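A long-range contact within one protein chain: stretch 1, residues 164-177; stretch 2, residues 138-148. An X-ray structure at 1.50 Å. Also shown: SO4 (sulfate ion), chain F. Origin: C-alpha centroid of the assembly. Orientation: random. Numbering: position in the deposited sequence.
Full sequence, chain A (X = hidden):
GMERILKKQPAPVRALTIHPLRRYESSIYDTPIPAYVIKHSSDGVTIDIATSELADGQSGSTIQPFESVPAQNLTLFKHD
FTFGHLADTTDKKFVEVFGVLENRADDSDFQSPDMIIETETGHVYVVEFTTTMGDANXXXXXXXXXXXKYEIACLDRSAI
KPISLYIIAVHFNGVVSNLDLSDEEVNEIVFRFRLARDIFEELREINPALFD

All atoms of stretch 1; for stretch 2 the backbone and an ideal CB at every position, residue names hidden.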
ATOM      1  N   SER A 164      -8.635 -10.497   6.433  1.00 19.22           N
ATOM      2  CA  SER A 164      -7.193 -10.681   6.560  1.00 19.11           C
ATOM      3  C   SER A 164      -6.547  -9.309   6.440  1.00 20.36           C
ATOM      4  O   SER A 164      -6.903  -8.543   5.536  1.00 19.92           O
ATOM      5  CB  SER A 164      -6.656 -11.636   5.489  1.00 21.26           C
ATOM      6  OG  SER A 164      -7.173 -12.944   5.677  1.00 23.12           O
ATOM      7  N   LEU A 165      -5.634  -8.986   7.363  1.00 18.98           N
ATOM      8  CA  LEU A 165      -5.023  -7.660   7.433  1.00 21.18           C
ATOM      9  C   LEU A 165      -3.589  -7.747   6.928  1.00 20.78           C
ATOM     10  O   LEU A 165      -2.771  -8.465   7.511  1.00 19.69           O
ATOM     11  CB  LEU A 165      -5.042  -7.113   8.861  1.00 22.84           C
ATOM     12  CG  LEU A 165      -4.298  -5.801   9.129  1.00 20.89           C
ATOM     13  CD1 LEU A 165      -4.859  -4.655   8.286  1.00 22.98           C
ATOM     14  CD2 LEU A 165      -4.372  -5.451  10.619  1.00 23.94           C
ATOM     15  N   TYR A 166      -3.279  -6.994   5.869  1.00 17.85           N
ATOM     16  CA  TYR A 166      -1.959  -7.025   5.245  1.00 18.85           C
ATOM     17  C   TYR A 166      -1.322  -5.643   5.303  1.00 20.39           C
ATOM     18  O   TYR A 166      -2.006  -4.626   5.147  1.00 20.28           O
ATOM     19  CB  TYR A 166      -2.035  -7.484   3.782  1.00 20.98           C
ATOM     20  CG  TYR A 166      -2.289  -8.961   3.600  1.00 19.22           C
ATOM     21  CD1 TYR A 166      -1.300  -9.903   3.913  1.00 20.19           C
ATOM     22  CD2 TYR A 166      -3.529  -9.419   3.135  1.00 20.43           C
ATOM     23  CE1 TYR A 166      -1.522 -11.259   3.738  1.00 21.95           C
ATOM     24  CE2 TYR A 166      -3.768 -10.773   2.965  1.00 22.31           C
ATOM     25  CZ  TYR A 166      -2.771 -11.687   3.284  1.00 22.66           C
ATOM     26  OH  TYR A 166      -2.992 -13.034   3.109  1.00 24.65           O
ATOM     27  N   ILE A 167      -0.000  -5.621   5.487  1.00 20.15           N
ATOM     28  CA  ILE A 167       0.780  -4.388   5.601  1.00 20.21           C
ATOM     29  C   ILE A 167       1.942  -4.465   4.629  1.00 19.76           C
ATOM     30  O   ILE A 167       2.545  -5.529   4.481  1.00 20.60           O
ATOM     31  CB  ILE A 167       1.344  -4.187   7.022  1.00 21.88           C
ATOM     32  CG1 ILE A 167       0.256  -4.374   8.087  1.00 22.88           C
ATOM     33  CG2 ILE A 167       2.024  -2.832   7.143  1.00 23.92           C
ATOM     34  CD1 ILE A 167      -0.814  -3.297   8.110  1.00 22.76           C
ATOM     35  N   ILE A 168       2.264  -3.343   3.983  1.00 19.69           N
ATOM     36  CA  ILE A 168       3.536  -3.186   3.271  1.00 19.41           C
ATOM     37  C   ILE A 168       4.223  -1.934   3.806  1.00 22.85           C
ATOM     38  O   ILE A 168       3.696  -0.825   3.645  1.00 20.40           O
ATOM     39  CB  ILE A 168       3.360  -3.071   1.743  1.00 21.69           C
ATOM     40  CG1 ILE A 168       2.453  -4.180   1.205  1.00 23.39           C
ATOM     41  CG2 ILE A 168       4.717  -3.128   1.061  1.00 23.47           C
ATOM     42  CD1 ILE A 168       2.151  -4.038  -0.292  1.00 28.35           C
ATOM     43  N   ALA A 169       5.405  -2.104   4.411  1.00 22.26           N
ATOM     44  CA  ALA A 169       6.221  -0.989   4.900  1.00 24.45           C
ATOM     45  C   ALA A 169       7.531  -0.941   4.118  1.00 22.49           C
ATOM     46  O   ALA A 169       8.310  -1.897   4.163  1.00 24.74           O
ATOM     47  CB  ALA A 169       6.517  -1.140   6.396  1.00 25.39           C
ATOM     48  N   VAL A 170       7.782   0.170   3.396  1.00 19.77           N
ATOM     49  CA  VAL A 170       8.973   0.275   2.553  1.00 20.72           C
ATOM     50  C   VAL A 170      10.037   1.108   3.259  1.00 21.32           C
ATOM     51  O   VAL A 170       9.727   2.074   3.965  1.00 24.12           O
ATOM     52  CB  VAL A 170       8.632   0.872   1.169  1.00 21.01           C
ATOM     53  CG1 VAL A 170       8.133   2.296   1.309  1.00 25.11           C
ATOM     54  CG2 VAL A 170       9.844   0.801   0.237  1.00 26.12           C
ATOM     55  N   HIS A 171      11.297   0.707   3.090  1.00 24.61           N
ATOM     56  CA  HIS A 171      12.452   1.520   3.444  1.00 26.09           C
ATOM     57  C   HIS A 171      13.418   1.517   2.260  1.00 24.38           C
ATOM     58  O   HIS A 171      13.192   0.855   1.245  1.00 24.07           O
ATOM     59  CB  HIS A 171      13.107   1.027   4.746  1.00 25.14           C
ATOM     60  CG  HIS A 171      13.601  -0.384   4.689  1.00 26.00           C
ATOM     61  ND1 HIS A 171      14.924  -0.702   4.461  1.00 29.94           N
ATOM     62  CD2 HIS A 171      12.953  -1.566   4.849  1.00 23.23           C
ATOM     63  CE1 HIS A 171      15.068  -2.015   4.467  1.00 27.17           C
ATOM     64  NE2 HIS A 171      13.886  -2.563   4.702  1.00 25.72           N
ATOM     65  N   PHE A 172      14.518   2.270   2.386  1.00 26.09           N
ATOM     66  CA  PHE A 172      15.403   2.462   1.244  1.00 26.34           C
ATOM     67  C   PHE A 172      15.973   1.148   0.722  1.00 23.08           C
ATOM     68  O   PHE A 172      16.262   1.028  -0.476  1.00 24.94           O
ATOM     69  CB  PHE A 172      16.537   3.419   1.624  1.00 26.52           C
ATOM     70  CG  PHE A 172      17.357   3.880   0.442  1.00 28.85           C
ATOM     71  CD1 PHE A 172      16.984   5.010  -0.269  1.00 31.36           C
ATOM     72  CD2 PHE A 172      18.487   3.177   0.039  1.00 33.67           C
ATOM     73  CE1 PHE A 172      17.728   5.441  -1.361  1.00 31.58           C
ATOM     74  CE2 PHE A 172      19.239   3.600  -1.055  1.00 33.76           C
ATOM     75  CZ  PHE A 172      18.848   4.731  -1.757  1.00 33.08           C
ATOM     76  N   ASN A 173      16.121   0.142   1.590  1.00 24.88           N
ATOM     77  CA  ASN A 173      16.769  -1.105   1.202  1.00 27.73           C
ATOM     78  C   ASN A 173      15.848  -2.318   1.284  1.00 24.42           C
ATOM     79  O   ASN A 173      16.330  -3.446   1.283  1.00 26.41           O
ATOM     80  CB  ASN A 173      18.014  -1.339   2.062  1.00 31.38           C
ATOM     81  CG  ASN A 173      19.114  -0.342   1.766  1.00 31.11           C
ATOM     82  OD1 ASN A 173      19.530  -0.192   0.625  1.00 35.39           O
ATOM     83  ND2 ASN A 173      19.574   0.353   2.795  1.00 37.35           N
ATOM     84  N   GLY A 174      14.534  -2.134   1.344  1.00 23.99           N
ATOM     85  CA  GLY A 174      13.705  -3.326   1.362  1.00 27.84           C
ATOM     86  C   GLY A 174      12.283  -3.017   1.793  1.00 25.20           C
ATOM     87  O   GLY A 174      11.854  -1.872   1.788  1.00 22.97           O
ATOM     88  N   VAL A 175      11.583  -4.081   2.182  1.00 21.61           N
ATOM     89  CA  VAL A 175      10.168  -4.037   2.523  1.00 20.32           C
ATOM     90  C   VAL A 175       9.938  -4.959   3.703  1.00 22.09           C
ATOM     91  O   VAL A 175      10.517  -6.046   3.761  1.00 23.93           O
ATOM     92  CB  VAL A 175       9.310  -4.481   1.314  1.00 24.51           C
ATOM     93  CG1 VAL A 175       7.899  -4.811   1.729  1.00 24.62           C
ATOM     94  CG2 VAL A 175       9.321  -3.415   0.220  1.00 25.37           C
ATOM     95  N   VAL A 176       9.106  -4.527   4.650  1.00 21.11           N
ATOM     96  CA  VAL A 176       8.549  -5.410   5.669  1.00 19.95           C
ATOM     97  C   VAL A 176       7.079  -5.604   5.331  1.00 21.91           C
ATOM     98  O   VAL A 176       6.326  -4.627   5.246  1.00 21.91           O
ATOM     99  CB  VAL A 176       8.725  -4.843   7.081  1.00 21.81           C
ATOM    100  CG1 VAL A 176       8.089  -5.779   8.103  1.00 25.83           C
ATOM    101  CG2 VAL A 176      10.215  -4.664   7.375  1.00 22.97           C
ATOM    102  N   SER A 177       6.675  -6.857   5.124  1.00 21.34           N
ATOM    103  CA  SER A 177       5.304  -7.125   4.690  1.00 18.77           C
ATOM    104  C   SER A 177       4.917  -8.535   5.101  1.00 20.15           C
ATOM    105  O   SER A 177       5.766  -9.424   5.176  1.00 20.63           O
ATOM    106  CB  SER A 177       5.159  -6.981   3.166  1.00 21.51           C
ATOM    107  OG  SER A 177       3.802  -7.167   2.762  1.00 21.08           O
ATOM    108  N   UNK A 138      13.257   0.366  11.503  1.00 29.73           N
ATOM    109  CA  UNK A 138      12.246   1.415  11.447  1.00 27.90           C
ATOM    110  C   UNK A 138      11.034   0.961  10.641  1.00 26.52           C
ATOM    111  O   UNK A 138       9.890   1.285  10.989  1.00 30.36           O
ATOM    112  CB  UNK A 138      12.834   2.691  10.843  1.00 27.90           C
ATOM    113  N   UNK A 139      11.269   0.215   9.553  1.00 30.00           N
ATOM    114  CA  UNK A 139      10.164  -0.293   8.743  1.00 26.41           C
ATOM    115  C   UNK A 139       9.322  -1.290   9.523  1.00 30.91           C
ATOM    116  O   UNK A 139       8.093  -1.304   9.390  1.00 28.34           O
ATOM    117  CB  UNK A 139      10.695  -0.944   7.464  1.00 26.41           C
ATOM    118  N   UNK A 140       9.960  -2.145  10.325  1.00 28.20           N
ATOM    119  CA  UNK A 140       9.175  -3.072  11.138  1.00 25.05           C
ATOM    120  C   UNK A 140       8.319  -2.323  12.150  1.00 28.13           C
ATOM    121  O   UNK A 140       7.148  -2.660  12.349  1.00 28.57           O
ATOM    122  CB  UNK A 140      10.094  -4.061  11.858  1.00 25.05           C
ATOM    123  N   UNK A 141       8.866  -1.278  12.779  1.00 26.49           N
ATOM    124  CA  UNK A 141       8.059  -0.488  13.703  1.00 29.90           C
ATOM    125  C   UNK A 141       6.902   0.187  12.980  1.00 29.29           C
ATOM    126  O   UNK A 141       5.783   0.249  13.500  1.00 29.09           O
ATOM    127  CB  UNK A 141       8.924   0.561  14.405  1.00 29.90           C
ATOM    128  N   UNK A 142       7.150   0.694  11.776  1.00 26.69           N
ATOM    129  CA  UNK A 142       6.085   1.345  11.022  1.00 25.33           C
ATOM    130  C   UNK A 142       4.973   0.359  10.682  1.00 23.51           C
ATOM    131  O   UNK A 142       3.788   0.696  10.781  1.00 27.77           O
ATOM    132  CB  UNK A 142       6.644   1.971   9.743  1.00 25.33           C
ATOM    133  N   UNK A 143       5.341  -0.859  10.269  1.00 26.11           N
ATOM    134  CA  UNK A 143       4.339  -1.892  10.000  1.00 26.13           C
ATOM    135  C   UNK A 143       3.522  -2.210  11.245  1.00 26.50           C
ATOM    136  O   UNK A 143       2.295  -2.337  11.181  1.00 26.24           O
ATOM    137  CB  UNK A 143       5.012  -3.164   9.479  1.00 26.13           C
ATOM    138  N   UNK A 144       4.182  -2.345  12.392  1.00 26.61           N
ATOM    139  CA  UNK A 144       3.440  -2.659  13.607  1.00 25.31           C
ATOM    140  C   UNK A 144       2.560  -1.499  14.047  1.00 29.72           C
ATOM    141  O   UNK A 144       1.478  -1.723  14.602  1.00 27.74           O
ATOM    142  CB  UNK A 144       4.405  -3.035  14.733  1.00 25.31           C
ATOM    143  N   UNK A 145       2.984  -0.262  13.789  1.00 27.87           N
ATOM    144  CA  UNK A 145       2.122   0.872  14.098  1.00 31.40           C
ATOM    145  C   UNK A 145       0.850   0.844  13.256  1.00 26.14           C
ATOM    146  O   UNK A 145      -0.232   1.168  13.752  1.00 29.09           O
ATOM    147  CB  UNK A 145       2.873   2.186  13.874  1.00 31.40           C
ATOM    148  N   UNK A 146       0.952   0.439  11.986  1.00 25.69           N
ATOM    149  CA  UNK A 146      -0.259   0.372  11.165  1.00 23.67           C
ATOM    150  C   UNK A 146      -1.161  -0.783  11.595  1.00 23.53           C
ATOM    151  O   UNK A 146      -2.391  -0.651  11.538  1.00 24.76           O
ATOM    152  CB  UNK A 146       0.110   0.224   9.688  1.00 23.67           C
ATOM    153  N   UNK A 147      -0.583  -1.913  12.022  1.00 23.29           N
ATOM    154  CA  UNK A 147      -1.414  -2.973  12.595  1.00 25.89           C
ATOM    155  C   UNK A 147      -2.163  -2.442  13.807  1.00 27.52           C
ATOM    156  O   UNK A 147      -3.382  -2.607  13.927  1.00 25.48           O
ATOM    157  CB  UNK A 147      -0.564  -4.186  12.981  1.00 25.89           C
ATOM    158  N   UNK A 148      -1.454  -1.741  14.694  1.00 27.89           N
ATOM    159  CA  UNK A 148      -2.104  -1.171  15.871  1.00 25.92           C
ATOM    160  C   UNK A 148      -3.201  -0.188  15.497  1.00 27.86           C
ATOM    161  O   UNK A 148      -4.209  -0.085  16.206  1.00 27.16           O
ATOM    162  CB  UNK A 148      -1.070  -0.477  16.760  1.00 25.92           C
TER
HETATM  163  S   SO4 F 304      19.288  -1.736   6.750  1.00 61.27           S
HETATM  164  O1  SO4 F 304      18.814  -0.660   5.882  1.00 61.75           O
HETATM  165  O2  SO4 F 304      19.408  -2.967   5.974  1.00 58.63           O
HETATM  166  O3  SO4 F 304      18.341  -1.938   7.839  1.00 53.84           O
HETATM  167  O4  SO4 F 304      20.589  -1.363   7.301  1.00 65.41           O

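Stretch 2 is helical throughout and lies across one face of a β-hairpin, running nearly antiparallel to strand 164-171. Leu 165, Ile 167, Ala 169, His 171 and Val 176 point toward the helix, so what stretch 1 offers is largely apolar.

Position 138 has a CB that points sideways and meets nothing of stretch 1; many residues would suit it. It is Ser 138, whose OG is hydrogen-bonded elsewhere in the structure.

Position 139 is tightly confined. Its CB points toward the hairpin and already lies 3.5 Å from His 171 CD2 and 3.8 Å from Val 176 CG2, so a small side chain fits best, alanine above all; glycine would fit the space but suits a helix less well. The residue is Ala 139. Its CB packs against both side chains, and the backbone O of Ala 139 lies 3.4 Å from Ala 169 CB.

At 140 the CB points away, though the ideal CB of 140 is still near Val 176 CG2; a polar chain that can turn outward would suit, as would an apolar one resting on the valine. Asp 140 is found. Its carboxylate is engaged with position 144, one helical turn on.

Position 141 points away and is unconstrained by stretch 1; Leu 141 makes no contact with the hairpin.

The CB of 142 points toward the hairpin, but only Ala 169 CB is near, at 4.6 Å. Small or medium residues are plausible; Ala 142 leaves the contact slight.

At 143 CA-to-CB points toward the hairpin, and the CA of 143 is 5.5 Å from the CA of Ala 169. The ideal CB of 143 is 3.8 Å from Ile 167 CG2 and 4.0 Å from Ala 169 CB, which favours a small apolar residue. Ala 143 packs on both, and the CB of Ala 143 is also 4.3 Å from Val 176 CG1.

Position 144 points away, inviting a polar chain. Arg 144 forms a salt bridge with Asp 140, Arg 144 NE to Asp 140 OD2 at 2.7 Å.

At 146 CA-to-CB points toward the hairpin, and the ideal CB of 146 lies 4.0 Å from Ile 167 CD1, so a chain with an aliphatic base suits. Lys 146 makes that contact through its CB, while its end leads away.

Position 147 points sideways, with Leu 165 and Ile 167 within reach of a larger apolar side chain. Ile 147 bridges them: Ile 147 CG1 is 3.6 Å from Ile 167 CG1 and Ile 147 CG2 is 4.4 Å from Leu 165 CD2. Positions 145 and 148 meet nothing of stretch 1, so most helix-compatible residues would serve; they are Asn 145 and Ala 148.

Stretch 2, residues 138-148: SADLAARNKIA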
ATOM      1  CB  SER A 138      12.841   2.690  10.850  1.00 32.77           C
ATOM      2  OG  SER A 138      11.918   3.762  10.952  1.00 46.71           O
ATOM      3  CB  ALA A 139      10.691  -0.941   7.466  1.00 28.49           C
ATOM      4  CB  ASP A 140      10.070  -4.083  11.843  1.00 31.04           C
ATOM      5  CG  ASP A 140       9.276  -4.987  12.776  1.00 38.00           C
ATOM      6  OD1 ASP A 140       8.822  -6.065  12.334  1.00 40.16           O
ATOM      7  OD2 ASP A 140       9.064  -4.594  13.941  1.00 39.88           O
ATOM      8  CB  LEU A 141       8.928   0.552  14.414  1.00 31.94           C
ATOM      9  CG  LEU A 141       8.227   1.520  15.372  1.00 34.58           C
ATOM     10  CD1 LEU A 141       7.499   0.775  16.485  1.00 39.54           C
ATOM     11  CD2 LEU A 141       9.245   2.491  15.957  1.00 37.50           C
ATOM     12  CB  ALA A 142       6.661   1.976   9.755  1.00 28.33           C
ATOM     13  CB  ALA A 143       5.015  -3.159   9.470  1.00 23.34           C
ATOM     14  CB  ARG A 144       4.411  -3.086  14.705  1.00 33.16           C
ATOM     15  CG  ARG A 144       5.145  -4.326  14.276  1.00 32.56           C
ATOM     16  CD  ARG A 144       5.989  -4.952  15.335  1.00 41.02           C
ATOM     17  NE  ARG A 144       6.894  -5.917  14.723  1.00 39.63           N
ATOM     18  CZ  ARG A 144       6.578  -7.173  14.429  1.00 40.09           C
ATOM     19  NH1 ARG A 144       5.363  -7.645  14.695  1.00 41.45           N
ATOM     20  NH2 ARG A 144       7.483  -7.961  13.871  1.00 34.27           N
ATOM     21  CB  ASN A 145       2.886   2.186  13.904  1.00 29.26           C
ATOM     22  CG  ASN A 145       3.911   2.425  15.006  1.00 45.17           C
ATOM     23  OD1 ASN A 145       3.803   1.863  16.097  1.00 45.72           O
ATOM     24  ND2 ASN A 145       4.907   3.259  14.725  1.00 48.22           N
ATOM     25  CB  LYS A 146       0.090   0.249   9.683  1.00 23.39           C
ATOM     26  CG  LYS A 146       0.737   1.482   9.096  1.00 24.84           C
ATOM     27  CD  LYS A 146      -0.098   2.722   9.315  1.00 26.33           C
ATOM     28  CE  LYS A 146       0.485   3.912   8.548  1.00 26.61           C
ATOM     29  NZ  LYS A 146      -0.312   5.159   8.799  1.00 30.35           N
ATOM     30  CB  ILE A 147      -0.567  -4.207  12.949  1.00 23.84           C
ATOM     31  CG1 ILE A 147      -0.062  -4.886  11.681  1.00 25.08           C
ATOM     32  CG2 ILE A 147      -1.390  -5.191  13.786  1.00 26.37           C
ATOM     33  CD1 ILE A 147       0.883  -6.022  11.949  1.00 25.21           C
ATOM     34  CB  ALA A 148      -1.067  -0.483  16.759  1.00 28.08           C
TER
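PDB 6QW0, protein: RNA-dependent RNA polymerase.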